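Local atomic coordinates of multiheme cytochrome cf (Carboxydothermus ferrireducens DSM 11255, PDB entry 6QVM), a protein that probably carries electrons through eleven c-type hemes across the S-layer, acting as an extracellular Fe(III) reductase on insoluble substrates. Residues 256-261 with 297-302; 110-115 with 208-213; 38-43 with 74-79; 104-109 with 133-138. All coordinates share one frame; numbering follows the deposited sequence.

Contact 1 of 4, residues 256-261 with 297-302; sequences MLLWSL and AENQWV
Asn299 meets the loop 256-261 at two points, through a water and through a leucine methyl. Water 1 gives one hydrogen to Asn299 OD1 (2.7 Å) and the other to the carbonyl oxygen Met256 O, joining side chain to backbone. CD1 of Leu258 lies near Asn299 ND2 and the backbone Asn299 O, the two side chains crossing at about a right angle. Asn299 and Gln300 both face Asp295, a G1 beta bulge where the chain turns from strand 292-295 into strand 300-303, an edge strand of an antiparallel sheet. Trp301, on that strand, carries most of the contact. Its CB points toward the loop, and chi1 of -61° sets CG anti to the carbonyl carbon, from where the indole extends to Leu257, Leu258 and Trp259. Trp301 NE1 donates to Leu258 O at 3.1 Å with an N-H...O angle of 166°, the oxygen lying in the indole plane but the donor well above the carbonyl plane. Leu261 N, within the 3-10 turn 259-261, reaches the same oxygen from the opposite face, so two donors hold it. Leu257 O is 3.0 Å from Trp301 NE1. The six-membered ring meets that of Trp259 obliquely, planes at 44°, with Trp301 CH2 3.5 Å from Trp259 CZ3. Leu257 CB touches Trp301 CZ2, while Leu261 CB lies 4.0 Å from Trp301 CD1 at the pyrrole side. Phe282 and Phe294 add further aromatic contacts to Trp301. One indole thus unites apolar packing with a directed N-H bond, tying the turn that follows strand 247-248 to the far border of the sheet.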
# COMPACT_ATOMS: atom_id res chain seq x y z
N MET A 256 5.53 -29.27 -0.30
CA MET A 256 4.21 -29.39 -0.90
C MET A 256 4.22 -29.25 -2.42
O MET A 256 3.16 -29.35 -3.04
CB MET A 256 3.23 -28.36 -0.31
CG MET A 256 3.72 -26.93 -0.38
SD MET A 256 2.42 -25.73 -0.69
CE MET A 256 2.23 -25.91 -2.46
N LEU A 257 5.39 -29.01 -3.02
CA LEU A 257 5.46 -28.98 -4.47
C LEU A 257 5.57 -30.37 -5.08
O LEU A 257 5.50 -30.50 -6.31
CB LEU A 257 6.63 -28.11 -4.92
CG LEU A 257 6.46 -26.66 -4.48
CD1 LEU A 257 7.61 -25.78 -4.97
CD2 LEU A 257 5.12 -26.14 -4.97
N LEU A 258 5.75 -31.40 -4.25
CA LEU A 258 5.83 -32.79 -4.70
C LEU A 258 6.88 -32.95 -5.79
O LEU A 258 6.60 -33.37 -6.91
CB LEU A 258 4.45 -33.29 -5.15
CG LEU A 258 3.34 -33.05 -4.12
CD1 LEU A 258 2.00 -33.55 -4.64
CD2 LEU A 258 3.70 -33.69 -2.79
N TRP A 259 8.11 -32.57 -5.44
CA TRP A 259 9.19 -32.49 -6.43
C TRP A 259 9.49 -33.83 -7.08
O TRP A 259 9.88 -33.87 -8.25
CB TRP A 259 10.45 -31.93 -5.77
CG TRP A 259 10.46 -30.44 -5.65
CD1 TRP A 259 10.31 -29.70 -4.51
CD2 TRP A 259 10.60 -29.50 -6.72
NE1 TRP A 259 10.36 -28.36 -4.81
CE2 TRP A 259 10.53 -28.21 -6.16
CE3 TRP A 259 10.77 -29.62 -8.10
CZ2 TRP A 259 10.64 -27.05 -6.92
CZ3 TRP A 259 10.88 -28.47 -8.86
CH2 TRP A 259 10.82 -27.20 -8.27
N SER A 260 9.32 -34.94 -6.34
CA SER A 260 9.60 -36.24 -6.92
C SER A 260 8.68 -36.58 -8.08
O SER A 260 8.98 -37.49 -8.86
CB SER A 260 9.50 -37.33 -5.86
OG SER A 260 8.20 -37.39 -5.31
N LEU A 261 7.57 -35.85 -8.23
CA LEU A 261 6.69 -35.99 -9.39
C LEU A 261 7.14 -35.12 -10.57
O LEU A 261 6.51 -35.18 -11.63
CB LEU A 261 5.25 -35.63 -9.01
CG LEU A 261 4.58 -36.33 -7.82
CD1 LEU A 261 3.06 -36.17 -7.92
CD2 LEU A 261 4.96 -37.81 -7.75
N ALA A 297 -4.67 -25.64 -7.47
CA ALA A 297 -5.97 -26.24 -7.21
C ALA A 297 -5.91 -27.76 -7.34
O ALA A 297 -6.42 -28.47 -6.46
CB ALA A 297 -7.03 -25.65 -8.14
N GLU A 298 -5.32 -28.27 -8.41
CA GLU A 298 -5.25 -29.72 -8.61
C GLU A 298 -3.92 -30.31 -8.17
O GLU A 298 -3.66 -31.48 -8.47
CB GLU A 298 -5.54 -30.09 -10.07
CG GLU A 298 -4.47 -29.71 -11.07
CD GLU A 298 -4.96 -29.86 -12.49
OE1 GLU A 298 -4.22 -30.39 -13.34
OE2 GLU A 298 -6.11 -29.45 -12.76
N ASN A 299 -3.09 -29.55 -7.46
CA ASN A 299 -1.92 -30.08 -6.75
C ASN A 299 -0.90 -30.70 -7.70
O ASN A 299 -0.22 -31.68 -7.34
CB ASN A 299 -2.35 -31.10 -5.69
CG ASN A 299 -1.60 -30.96 -4.40
OD1 ASN A 299 -0.98 -29.93 -4.14
ND2 ASN A 299 -1.66 -31.99 -3.56
N GLN A 300 -0.75 -30.16 -8.91
CA GLN A 300 -0.08 -30.90 -9.97
C GLN A 300 0.88 -30.03 -10.77
O GLN A 300 0.63 -28.85 -11.00
CB GLN A 300 -1.10 -31.51 -10.93
CG GLN A 300 -1.19 -33.02 -10.85
CD GLN A 300 -2.54 -33.55 -11.30
OE1 GLN A 300 -2.94 -33.37 -12.45
NE2 GLN A 300 -3.26 -34.18 -10.38
N TRP A 301 1.97 -30.66 -11.21
CA TRP A 301 2.82 -30.10 -12.25
C TRP A 301 2.09 -30.19 -13.59
O TRP A 301 1.69 -31.28 -14.01
CB TRP A 301 4.15 -30.85 -12.33
CG TRP A 301 4.95 -30.78 -11.08
CD1 TRP A 301 5.07 -31.74 -10.12
CD2 TRP A 301 5.77 -29.68 -10.65
NE1 TRP A 301 5.90 -31.32 -9.12
CE2 TRP A 301 6.34 -30.05 -9.42
CE3 TRP A 301 6.06 -28.43 -11.19
CZ2 TRP A 301 7.20 -29.20 -8.71
CZ3 TRP A 301 6.90 -27.59 -10.49
CH2 TRP A 301 7.46 -27.98 -9.27
N VAL A 302 1.92 -29.05 -14.25
CA VAL A 302 1.32 -29.00 -15.58
C VAL A 302 2.33 -28.38 -16.54
O VAL A 302 3.29 -27.72 -16.13
CB VAL A 302 -0.01 -28.22 -15.60
CG1 VAL A 302 -1.02 -28.85 -14.64
CG2 VAL A 302 0.21 -26.75 -15.28
O HOH W 1 0.83 -30.00 -2.12

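Contact 2 of 4, residues 110-115 with 208-213; sequences ARVSGL and AVQAKY
Val112 and Val209 make the aliphatic part of the contact, methyl against methyl: CG1 of Val112 lies 3.8 Å from CG1 of Val209. Each of these methyls is anti to its own backbone N (chi1 172° and 180°), and the two side chains cross obliquely. The same Val112 methyl also lies near Gln210 CG and Tyr213 CB. The aromatic part belongs to Tyr213, whose ring takes Ser113 CA over one face, a CH-pi contact 3.7 Å from the ring centroid. Ser113 CB sits 3.5 Å from Tyr213 CE2, and Lys212 CG covers the opposite face. No direct hydrogen bond crosses between the segments; two waters supply the polar links. Water 2 accepts from Arg111 NH2 and from Gln210 NE2 (2.8 Å), whereas water 3 donates to Tyr213 O and, weakly, to Val112 O. The hydroxyls turn elsewhere, Tyr213 OH bonding to Ala139 O and Ser113 OG to Phe109 O. Here the C-terminal ends of helices 102-113 and 199-212 pack together, Gly114 leaving the first with positive phi. Helix 129-139 meets Val209 through Leu136 and Ala139, and on another side Arg111 touches helix 79-86 at Arg80 and Leu83.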
# COMPACT_ATOMS: atom_id res chain seq x y z
N ALA A 110 26.16 -7.19 20.60
CA ALA A 110 25.61 -7.94 19.47
C ALA A 110 24.90 -7.02 18.49
O ALA A 110 25.13 -7.09 17.28
CB ALA A 110 24.67 -9.03 19.98
N ARG A 111 24.03 -6.14 19.00
CA ARG A 111 23.27 -5.26 18.12
C ARG A 111 24.17 -4.45 17.20
O ARG A 111 23.96 -4.40 15.98
CB ARG A 111 22.39 -4.32 18.94
CG ARG A 111 21.72 -3.25 18.10
CD ARG A 111 20.95 -2.24 18.94
NE ARG A 111 21.83 -1.35 19.71
CZ ARG A 111 22.52 -0.34 19.20
NH1 ARG A 111 22.46 -0.08 17.91
NH2 ARG A 111 23.27 0.43 19.98
N VAL A 112 25.19 -3.80 17.77
CA VAL A 112 26.02 -2.90 16.98
C VAL A 112 26.87 -3.68 15.99
O VAL A 112 27.09 -3.25 14.85
CB VAL A 112 26.87 -2.02 17.92
CG1 VAL A 112 27.89 -1.21 17.13
CG2 VAL A 112 25.96 -1.10 18.71
N SER A 113 27.35 -4.86 16.40
CA SER A 113 28.22 -5.65 15.53
C SER A 113 27.46 -6.42 14.46
O SER A 113 28.06 -6.77 13.43
CB SER A 113 29.05 -6.62 16.38
OG SER A 113 28.21 -7.45 17.17
N GLY A 114 26.17 -6.67 14.65
CA GLY A 114 25.45 -7.55 13.76
C GLY A 114 25.63 -9.02 14.06
O GLY A 114 25.03 -9.85 13.36
N LEU A 115 26.43 -9.36 15.06
CA LEU A 115 26.59 -10.75 15.46
C LEU A 115 25.37 -11.20 16.27
O LEU A 115 24.64 -10.40 16.85
CB LEU A 115 27.86 -10.93 16.30
CG LEU A 115 29.17 -10.44 15.68
CD1 LEU A 115 30.29 -10.45 16.71
CD2 LEU A 115 29.53 -11.31 14.48
N ALA A 208 34.57 1.52 21.14
CA ALA A 208 35.43 0.84 20.18
C ALA A 208 34.63 -0.06 19.25
O ALA A 208 34.98 -0.21 18.07
CB ALA A 208 36.51 0.04 20.91
N VAL A 209 33.56 -0.68 19.76
CA VAL A 209 32.66 -1.43 18.89
C VAL A 209 31.93 -0.49 17.94
O VAL A 209 31.78 -0.78 16.75
CB VAL A 209 31.67 -2.26 19.74
CG1 VAL A 209 30.73 -3.03 18.84
CG2 VAL A 209 32.41 -3.19 20.68
N GLN A 210 31.48 0.66 18.45
CA GLN A 210 30.79 1.63 17.60
C GLN A 210 31.72 2.24 16.56
O GLN A 210 31.27 2.61 15.47
CB GLN A 210 30.18 2.74 18.46
CG GLN A 210 28.83 2.40 19.04
CD GLN A 210 28.28 3.50 19.93
OE1 GLN A 210 28.98 4.00 20.82
NE2 GLN A 210 27.04 3.89 19.70
N ALA A 211 33.01 2.35 16.87
CA ALA A 211 33.96 2.88 15.89
C ALA A 211 34.15 1.90 14.74
O ALA A 211 34.31 2.32 13.58
CB ALA A 211 35.29 3.19 16.56
N LYS A 212 34.13 0.60 15.02
CA LYS A 212 34.33 -0.40 13.98
C LYS A 212 33.11 -0.57 13.09
O LYS A 212 33.25 -0.83 11.89
CB LYS A 212 34.72 -1.74 14.59
CG LYS A 212 35.11 -2.79 13.56
CD LYS A 212 35.07 -4.19 14.12
CE LYS A 212 35.13 -5.22 13.00
NZ LYS A 212 36.44 -5.22 12.29
N TYR A 213 31.91 -0.42 13.66
CA TYR A 213 30.65 -0.52 12.91
C TYR A 213 29.89 0.80 13.01
O TYR A 213 28.84 0.87 13.66
CB TYR A 213 29.78 -1.67 13.43
CG TYR A 213 30.52 -2.96 13.67
CD1 TYR A 213 30.81 -3.83 12.63
CD2 TYR A 213 30.93 -3.32 14.95
CE1 TYR A 213 31.48 -5.02 12.86
CE2 TYR A 213 31.60 -4.50 15.19
CZ TYR A 213 31.87 -5.35 14.14
OH TYR A 213 32.54 -6.52 14.37
O HOH W 2 24.91 2.27 18.79
O HOH W 3 26.22 -0.27 13.67

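Contact 3 of 4, residues 38-43 with 74-79; sequences CHQVPA and QIPLTE. With HEC (heme c), chain E.
His39 and Ile75 cross obliquely, the terminal methyl of Ile75 lying over one face of the imidazole: CD1 is 3.7 Å from the ring centroid, a CH-pi contact. Ile75 O lies in the plane of the same ring and accepts from His39 ND1 at 3.0 Å, the N-H...O angle 173°. Face and edge are thus both held by one residue, which would fix the rotation of the ring and may make the imidazole a stronger donor to iron. His39 NE2 binds the heme iron at 1.9 Å, and Thr24 N, the chain's first modelled amino group, is its other protein ligand. Cys38 SG is joined to the vinyl-derived carbon CAC of the heme, so Cys38 and His39 form the end of a CXXCH heme c motif. Ile75 CD1 and Leu77 CD2 also rest against this porphyrin, and Ile75 touches a second heme. The backbones run alongside in a single bridge at His39 and Leu77: Thr78 N gives to Cys38 O at 2.7 Å, and Gln40 N to Pro76 O. Gln40, extended beyond CG (chi2 176°), lies across Pro76 at about a right angle and slides past Thr78 in the opposite direction. Gln40 NE2 donates to Leu77 O at 3.1 Å, from above the carbonyl plane. Thr78 N-caps helix 79-86, OG1 binding Tyr37 O and Gly81 N.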
# COMPACT_ATOMS: atom_id res chain seq x y z
N CYS A 38 16.25 11.37 21.98
CA CYS A 38 15.60 10.73 20.85
C CYS A 38 15.49 11.61 19.62
O CYS A 38 15.30 11.09 18.52
CB CYS A 38 14.19 10.25 21.23
SG CYS A 38 14.14 9.09 22.61
N HIS A 39 15.59 12.93 19.77
CA HIS A 39 15.44 13.87 18.67
C HIS A 39 16.75 14.58 18.40
O HIS A 39 17.50 14.90 19.33
CB HIS A 39 14.35 14.91 18.95
CG HIS A 39 12.98 14.33 19.07
ND1 HIS A 39 12.17 14.09 17.98
CD2 HIS A 39 12.27 13.93 20.16
CE1 HIS A 39 11.02 13.58 18.39
NE2 HIS A 39 11.06 13.47 19.71
N GLN A 40 17.03 14.84 17.12
CA GLN A 40 18.17 15.66 16.75
C GLN A 40 17.86 17.13 16.99
O GLN A 40 16.73 17.59 16.81
CB GLN A 40 18.55 15.44 15.28
CG GLN A 40 19.07 14.04 15.00
CD GLN A 40 19.35 13.81 13.52
OE1 GLN A 40 20.05 14.60 12.89
NE2 GLN A 40 18.79 12.75 12.96
N VAL A 41 18.89 17.86 17.40
CA VAL A 41 18.76 19.29 17.68
C VAL A 41 19.71 20.04 16.76
O VAL A 41 20.74 19.48 16.35
CB VAL A 41 19.04 19.59 19.17
CG1 VAL A 41 18.13 18.77 20.07
CG2 VAL A 41 20.50 19.31 19.50
N PRO A 42 19.40 21.28 16.38
CA PRO A 42 20.28 22.01 15.46
C PRO A 42 21.67 22.20 16.04
O PRO A 42 21.86 22.25 17.26
CB PRO A 42 19.57 23.36 15.28
CG PRO A 42 18.14 23.08 15.61
CD PRO A 42 18.18 22.04 16.70
N ALA A 43 22.65 22.31 15.14
CA ALA A 43 24.04 22.51 15.56
C ALA A 43 24.17 23.74 16.46
O ALA A 43 24.94 23.73 17.42
CB ALA A 43 24.95 22.64 14.34
N GLN A 74 11.22 18.56 11.50
CA GLN A 74 12.01 19.55 12.22
C GLN A 74 13.03 18.87 13.13
O GLN A 74 14.20 19.25 13.17
CB GLN A 74 11.11 20.47 13.04
CG GLN A 74 9.98 21.13 12.26
CD GLN A 74 8.94 21.74 13.19
OE1 GLN A 74 8.12 21.04 13.78
NE2 GLN A 74 8.99 23.06 13.34
N ILE A 75 12.57 17.87 13.89
CA ILE A 75 13.42 17.19 14.86
C ILE A 75 13.49 15.70 14.52
O ILE A 75 12.78 14.89 15.13
CB ILE A 75 12.91 17.42 16.30
CG1 ILE A 75 11.39 17.30 16.36
CG2 ILE A 75 13.35 18.79 16.78
CD1 ILE A 75 10.85 17.22 17.78
N PRO A 76 14.31 15.30 13.55
CA PRO A 76 14.40 13.88 13.20
C PRO A 76 14.98 13.06 14.35
O PRO A 76 15.64 13.58 15.25
CB PRO A 76 15.34 13.87 11.98
CG PRO A 76 15.42 15.31 11.52
CD PRO A 76 15.26 16.12 12.77
N LEU A 77 14.72 11.76 14.29
CA LEU A 77 15.09 10.88 15.39
C LEU A 77 16.58 10.59 15.39
O LEU A 77 17.21 10.47 14.33
CB LEU A 77 14.30 9.57 15.31
CG LEU A 77 12.78 9.69 15.35
CD1 LEU A 77 12.14 8.34 15.09
CD2 LEU A 77 12.32 10.25 16.69
N THR A 78 17.15 10.49 16.58
CA THR A 78 18.48 9.93 16.75
C THR A 78 18.42 8.41 16.64
O THR A 78 17.35 7.82 16.47
CB THR A 78 19.06 10.34 18.11
OG1 THR A 78 18.27 9.79 19.17
CG2 THR A 78 19.09 11.86 18.24
N GLU A 79 19.58 7.76 16.73
CA GLU A 79 19.60 6.31 16.76
C GLU A 79 18.76 5.79 17.93
O GLU A 79 18.00 4.83 17.79
CB GLU A 79 21.03 5.79 16.88
CG GLU A 79 21.12 4.28 17.02
CD GLU A 79 22.55 3.77 17.11
OE1 GLU A 79 23.43 4.52 17.62
OE2 GLU A 79 22.80 2.63 16.67
FE HEC E . 9.46 13.13 20.70
CHA HEC E . 7.56 12.55 17.90
CHB HEC E . 8.63 16.45 20.56
CHC HEC E . 11.18 13.67 23.64
CHD HEC E . 10.60 9.85 20.67
NA HEC E . 8.30 14.28 19.48
C1A HEC E . 7.63 13.84 18.35
C2A HEC E . 7.01 14.99 17.72
C3A HEC E . 7.32 16.07 18.45
C4A HEC E . 8.14 15.64 19.57
CMA HEC E . 6.89 17.53 18.18
CAA HEC E . 6.18 14.93 16.41
CBA HEC E . 4.72 15.30 16.69
CGA HEC E . 3.99 14.13 17.30
O1A HEC E . 3.10 14.37 18.15
O2A HEC E . 4.30 12.97 16.94
NB HEC E . 9.84 14.75 21.88
C1B HEC E . 9.36 16.03 21.65
C2B HEC E . 9.77 16.86 22.77
C3B HEC E . 10.48 16.10 23.62
C4B HEC E . 10.53 14.75 23.08
CMB HEC E . 9.44 18.37 22.88
CAB HEC E . 11.14 16.54 24.95
CBB HEC E . 10.08 17.02 25.98
NC HEC E . 10.68 11.99 21.90
C1C HEC E . 11.25 12.41 23.09
C2C HEC E . 11.97 11.28 23.67
C3C HEC E . 11.77 10.20 22.87
C4C HEC E . 10.98 10.65 21.73
CMC HEC E . 12.69 11.32 25.04
CAC HEC E . 12.32 8.76 23.04
CBC HEC E . 11.91 8.08 24.37
ND HEC E . 9.13 11.46 19.48
C1D HEC E . 9.71 10.21 19.67
C2D HEC E . 9.23 9.32 18.64
C3D HEC E . 8.29 10.16 17.78
C4D HEC E . 8.28 11.48 18.37
CMD HEC E . 9.59 7.83 18.46
CAD HEC E . 7.48 9.72 16.55
CBD HEC E . 6.16 9.15 17.07
CGD HEC E . 5.26 8.75 15.93
O1D HEC E . 5.14 9.54 14.95
O2D HEC E . 4.66 7.65 16.01
O HOH W 4 16.53 19.35 14.63

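Contact 4 of 4, residues 104-109 with 133-138; sequences NVVKEF and AYFLMV
Phe135 presents one face of its ring to Val106, whose CG2 sits over the centre in a CH-pi contact, 3.6 Å from the centroid and 11° from the ring normal. All six ring carbons lie close to that methyl, with Phe135 CZ the nearest. The side chains cross at about a right angle, as do those of Val105 and Phe135, where Val105 CG1 comes obliquely to 4.1 Å from Phe135 CD2. The ring of Phe109 is used differently. Val105 CG1, one turn earlier in the same helix, lies over one of its faces, offset toward the rim, while Phe135 O and Leu136 CA lie at its edge, in plane. Phe109 CD2 is 3.7 Å from Phe135 O. These residues make the interface of helices 102-113 and 129-139, which run nearly parallel: the axes of the two segments diverge by 16° and come within 10.6 Å of each other, with the rings of Phe109 and Phe135 between them. Val105, Val106 and Phe109, spaced as i, i+1 and i+4, line one flank, with Phe135 and Leu136 on the other. With CG anti to the backbone N (chi1 -169°), Leu136 carries CD1 to 3.8 Å from Phe109 CE2, the two side chains crossing obliquely. Helix 199-212 also touches Phe109, through Phe206 and Val209. On another side Phe120 packs on Val106, and Ile127 on Phe135.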
# COMPACT_ATOMS: atom_id res chain seq x y z
N ASN A 104 23.22 -7.29 29.34
CA ASN A 104 23.09 -5.98 28.71
C ASN A 104 24.28 -5.68 27.81
O ASN A 104 24.12 -5.11 26.72
CB ASN A 104 22.93 -4.89 29.76
CG ASN A 104 21.56 -4.90 30.41
OD1 ASN A 104 20.60 -5.44 29.86
ND2 ASN A 104 21.46 -4.30 31.58
N VAL A 105 25.49 -6.06 28.24
CA VAL A 105 26.67 -5.82 27.42
C VAL A 105 26.61 -6.62 26.12
O VAL A 105 26.91 -6.11 25.04
CB VAL A 105 27.95 -6.13 28.22
CG1 VAL A 105 29.18 -5.97 27.34
CG2 VAL A 105 28.04 -5.22 29.43
N VAL A 106 26.20 -7.89 26.21
CA VAL A 106 26.10 -8.71 25.00
C VAL A 106 24.99 -8.19 24.09
O VAL A 106 25.16 -8.12 22.87
CB VAL A 106 25.89 -10.19 25.37
CG1 VAL A 106 25.63 -11.01 24.11
CG2 VAL A 106 27.10 -10.72 26.11
N LYS A 107 23.86 -7.81 24.68
CA LYS A 107 22.73 -7.32 23.90
C LYS A 107 23.14 -6.14 23.03
O LYS A 107 22.78 -6.07 21.84
CB LYS A 107 21.59 -6.92 24.85
CG LYS A 107 20.20 -7.08 24.27
CD LYS A 107 19.16 -7.14 25.37
N GLU A 108 23.93 -5.22 23.59
CA GLU A 108 24.37 -4.05 22.83
C GLU A 108 25.57 -4.36 21.95
O GLU A 108 25.64 -3.88 20.81
CB GLU A 108 24.68 -2.90 23.78
CG GLU A 108 23.46 -2.07 24.19
CD GLU A 108 22.85 -1.32 23.02
OE1 GLU A 108 21.87 -1.82 22.43
OE2 GLU A 108 23.37 -0.24 22.67
N PHE A 109 26.53 -5.14 22.46
CA PHE A 109 27.66 -5.55 21.63
C PHE A 109 27.18 -6.35 20.42
O PHE A 109 27.71 -6.19 19.31
CB PHE A 109 28.65 -6.38 22.45
CG PHE A 109 29.64 -5.55 23.23
CD1 PHE A 109 29.24 -4.40 23.88
CD2 PHE A 109 30.96 -5.94 23.32
CE1 PHE A 109 30.15 -3.64 24.60
CE2 PHE A 109 31.88 -5.19 24.04
CZ PHE A 109 31.47 -4.03 24.68
N ALA A 133 36.69 -8.05 28.27
CA ALA A 133 37.73 -8.21 27.26
C ALA A 133 37.40 -9.35 26.30
O ALA A 133 37.76 -9.29 25.12
CB ALA A 133 39.08 -8.46 27.94
N TYR A 134 36.71 -10.39 26.79
CA TYR A 134 36.29 -11.49 25.93
C TYR A 134 35.19 -11.04 24.98
O TYR A 134 35.31 -11.18 23.75
CB TYR A 134 35.84 -12.67 26.79
CG TYR A 134 35.28 -13.84 26.02
CD1 TYR A 134 36.09 -14.57 25.14
CD2 TYR A 134 33.96 -14.25 26.19
CE1 TYR A 134 35.58 -15.66 24.45
CE2 TYR A 134 33.45 -15.33 25.51
CZ TYR A 134 34.26 -16.04 24.64
OH TYR A 134 33.75 -17.12 23.96
N PHE A 135 34.09 -10.50 25.53
CA PHE A 135 33.01 -9.98 24.70
C PHE A 135 33.52 -8.98 23.68
O PHE A 135 33.03 -8.93 22.54
CB PHE A 135 31.93 -9.33 25.57
CG PHE A 135 31.20 -10.27 26.47
CD1 PHE A 135 31.07 -11.61 26.13
CD2 PHE A 135 30.64 -9.82 27.64
CE1 PHE A 135 30.39 -12.48 26.97
CE2 PHE A 135 29.95 -10.69 28.48
CZ PHE A 135 29.83 -12.02 28.14
N LEU A 136 34.51 -8.18 24.07
CA LEU A 136 35.08 -7.21 23.14
C LEU A 136 35.82 -7.90 21.99
O LEU A 136 35.84 -7.38 20.87
CB LEU A 136 36.02 -6.26 23.88
CG LEU A 136 36.48 -5.05 23.08
CD1 LEU A 136 35.29 -4.21 22.63
CD2 LEU A 136 37.43 -4.21 23.90
N MET A 137 36.43 -9.05 22.26
CA MET A 137 37.11 -9.79 21.20
C MET A 137 36.11 -10.36 20.21
O MET A 137 36.32 -10.29 18.99
CB MET A 137 37.97 -10.89 21.81
CG MET A 137 38.58 -11.82 20.79
SD MET A 137 39.10 -13.37 21.54
CE MET A 137 37.52 -14.03 22.05
N VAL A 138 35.02 -10.95 20.72
CA VAL A 138 33.95 -11.45 19.85
C VAL A 138 33.40 -10.31 19.00
O VAL A 138 33.37 -10.39 17.76
CB VAL A 138 32.84 -12.10 20.68
CG1 VAL A 138 31.72 -12.58 19.78
CG2 VAL A 138 33.38 -13.23 21.53

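In the fold
Contact 4 is buried and packs apolar side chains with no hydrogen bond between its segments, while contact 2 lies at the surface of the same helical bundle and adds water bridges to its packing. Both use helix 102-113, their centres are about 9 Å apart, and Leu115 CD1 of contact 2 packs on Val138 O of contact 4. Contact 3, partly buried, combines backbone and side-chain hydrogen bonds with heme attachment and ligation; the salt bridge from Glu79 OE2 to Arg111 NH1 (3.0 Å) ties it to contact 2. Contact 1 stands apart, where a loop meets the edge strand of a beta-sheet at the surface, its centre about 54 Å from that of contact 3, across the centre of the chain.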